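XC6422 protein (Xanthomonas campestris, PDB 2FUK) is a small, lidless serine hydrolase of the alpha/beta-hydrolase fold, probably cleaving ester or amide bonds. Local coordinates at the interface of chains A and B. Sequence-based numbering; all coordinates share one arbitrary frame. Chains: chain A/B, XC6422 protein.

The interface of chains A and B. Residues chain A 63, 67, 202, 205, 209; chain B 30, 67-68, 205, 209.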
loop_
_atom_site.group_PDB
_atom_site.type_symbol
_atom_site.label_atom_id
_atom_site.label_comp_id
_atom_site.label_asym_id
_atom_site.label_seq_id
_atom_site.Cartn_x
_atom_site.Cartn_y
_atom_site.Cartn_z
ATOM N N ARG A 63 2.780 -6.004 5.340
ATOM C CA ARG A 63 2.099 -4.761 5.004
ATOM C C ARG A 63 0.718 -5.035 4.432
ATOM O O ARG A 63 -0.237 -4.323 4.729
ATOM C CB ARG A 63 2.918 -3.970 3.985
ATOM C CG ARG A 63 2.404 -2.559 3.744
ATOM C CD ARG A 63 3.286 -1.844 2.742
ATOM N NE ARG A 63 4.704 -1.951 3.078
ATOM C CZ ARG A 63 5.685 -1.563 2.268
ATOM N NH1 ARG A 63 5.390 -1.041 1.085
ATOM N NH2 ARG A 63 6.954 -1.705 2.634
ATOM N N GLU A 67 -2.695 -3.542 6.209
ATOM C CA GLU A 67 -3.613 -2.671 5.479
ATOM C C GLU A 67 -5.051 -3.170 5.569
ATOM O O GLU A 67 -5.991 -2.451 5.225
ATOM C CB GLU A 67 -3.180 -2.550 4.014
ATOM C CG GLU A 67 -1.824 -1.871 3.843
ATOM C CD GLU A 67 -1.397 -1.726 2.390
ATOM O OE1 GLU A 67 -2.014 -2.370 1.515
ATOM O OE2 GLU A 67 -0.427 -0.979 2.126
ATOM N N ILE A 202 3.877 -5.425 -5.516
ATOM C CA ILE A 202 2.567 -4.790 -5.451
ATOM C C ILE A 202 1.511 -5.794 -5.914
ATOM O O ILE A 202 0.390 -5.824 -5.390
ATOM C CB ILE A 202 2.524 -3.529 -6.338
ATOM C CG1 ILE A 202 1.192 -2.809 -6.156
ATOM C CG2 ILE A 202 2.725 -3.910 -7.807
ATOM C CD1 ILE A 202 1.148 -1.466 -6.853
ATOM N N ARG A 205 0.894 -8.138 -3.121
ATOM C CA ARG A 205 0.026 -7.500 -2.135
ATOM C C ARG A 205 -1.435 -7.685 -2.540
ATOM O O ARG A 205 -2.270 -8.058 -1.725
ATOM C CB ARG A 205 0.341 -6.001 -2.046
ATOM C CG ARG A 205 -0.435 -5.253 -0.966
ATOM C CD ARG A 205 -0.324 -3.752 -1.170
ATOM N NE ARG A 205 -1.045 -3.335 -2.369
ATOM C CZ ARG A 205 -0.937 -2.136 -2.940
ATOM N NH1 ARG A 205 -1.646 -1.862 -4.026
ATOM N NH2 ARG A 205 -0.117 -1.220 -2.438
ATOM N N GLN A 209 -4.367 -9.787 -0.471
ATOM C CA GLN A 209 -5.541 -9.088 0.022
ATOM C C GLN A 209 -6.830 -9.627 -0.579
ATOM O O GLN A 209 -7.807 -9.859 0.135
ATOM C CB GLN A 209 -5.386 -7.582 -0.218
ATOM C CG GLN A 209 -4.359 -6.976 0.730
ATOM C CD GLN A 209 -4.102 -5.493 0.532
ATOM O OE1 GLN A 209 -3.506 -4.849 1.395
ATOM N NE2 GLN A 209 -4.535 -4.947 -0.600
ATOM N N GLU B 30 8.144 4.398 -4.198
ATOM C CA GLU B 30 8.248 3.181 -3.402
ATOM C C GLU B 30 9.507 2.419 -3.790
ATOM O O GLU B 30 9.862 2.342 -4.974
ATOM C CB GLU B 30 7.023 2.299 -3.657
ATOM C CG GLU B 30 6.987 0.985 -2.879
ATOM C CD GLU B 30 6.338 1.129 -1.514
ATOM O OE1 GLU B 30 6.927 1.783 -0.626
ATOM O OE2 GLU B 30 5.221 0.594 -1.329
ATOM N N GLU B 67 3.713 4.232 -5.164
ATOM C CA GLU B 67 3.774 2.780 -5.313
ATOM C C GLU B 67 3.873 2.372 -6.779
ATOM O O GLU B 67 4.172 1.217 -7.093
ATOM C CB GLU B 67 2.555 2.126 -4.657
ATOM C CG GLU B 67 2.503 2.331 -3.146
ATOM C CD GLU B 67 1.307 1.665 -2.482
ATOM O OE1 GLU B 67 0.372 1.256 -3.202
ATOM O OE2 GLU B 67 1.296 1.568 -1.233
ATOM N N LEU B 68 3.619 3.321 -7.673
ATOM C CA LEU B 68 3.716 3.061 -9.101
ATOM C C LEU B 68 5.055 3.563 -9.643
ATOM O O LEU B 68 5.288 3.542 -10.852
ATOM C CB LEU B 68 2.571 3.741 -9.848
ATOM C CG LEU B 68 1.164 3.241 -9.513
ATOM C CD1 LEU B 68 0.162 3.978 -10.373
ATOM C CD2 LEU B 68 1.078 1.747 -9.752
ATOM N N ARG B 205 -7.121 3.916 -3.274
ATOM C CA ARG B 205 -5.795 3.590 -3.788
ATOM C C ARG B 205 -5.927 2.695 -5.019
ATOM O O ARG B 205 -5.290 2.932 -6.039
ATOM C CB ARG B 205 -4.978 2.858 -2.715
ATOM C CG ARG B 205 -3.533 2.563 -3.109
ATOM C CD ARG B 205 -2.913 1.558 -2.154
ATOM N NE ARG B 205 -3.520 0.241 -2.319
ATOM C CZ ARG B 205 -3.362 -0.778 -1.475
ATOM N NH1 ARG B 205 -3.957 -1.936 -1.727
ATOM N NH2 ARG B 205 -2.626 -0.639 -0.378
ATOM N N GLN B 209 -4.770 3.593 -8.911
ATOM C CA GLN B 209 -3.751 2.789 -9.563
ATOM C C GLN B 209 -4.269 2.103 -10.818
ATOM O O GLN B 209 -3.610 2.119 -11.859
ATOM C CB GLN B 209 -3.166 1.785 -8.564
ATOM C CG GLN B 209 -2.274 2.479 -7.542
ATOM C CD GLN B 209 -1.689 1.567 -6.479
ATOM O OE1 GLN B 209 -0.759 1.958 -5.774
ATOM N NE2 GLN B 209 -2.231 0.360 -6.348
#
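A:Ile202 and B:Gln209 meet tip to tip at the greasier part of this portion of a two-fold symmetric interface, methyl CD1 of A:Ile202 lying 3.9 Å from the amide NE2 of B:Gln209, with B:Leu68 CD2 just beyond, 4.3 Å from the same methyl. The isoleucine also backs the next layer: its CG1 sits 3.7 Å above the guanidinium plane of A:Arg205, toward the rim. Over the opposite face lies B:Arg205, centre on centre and nearly parallel (planes 6° apart); the two groups are stacked, though the modelled CZ–CZ spacing is too short to be trusted. Both arginines come from the helix 201-212 of their own chain, extended from the backbone and then bent at chi3 (69°), which turns each flat head against its twin. The two guanidiniums would repel if both are charged, and A:Glu67 and B:Glu67 probably offset that. A:Glu67 crosses B:Arg205 at about a right angle; NH2 of B:Arg205 donates a hydrogen bond to OE1 of A:Glu67 at 2.6 Å, and the pair is also a salt bridge; B:Glu67 repeats this with A:Arg205. The acceptor lies in the guanidinium plane, whereas the N-H arrives from above the carboxylate, 48° out of its plane. The amide of B:Gln209, nearly coplanar with the guanidinium of A:Arg205, brings NE2 to its edge. The structure alone does not show whether this pairing forms outside the crystal. At the outer rim A:Arg63 reaches B:Glu30 tip to tip, a salt bridge without a hydrogen bond, NH1 standing 2.9 Å from carboxylate OE2.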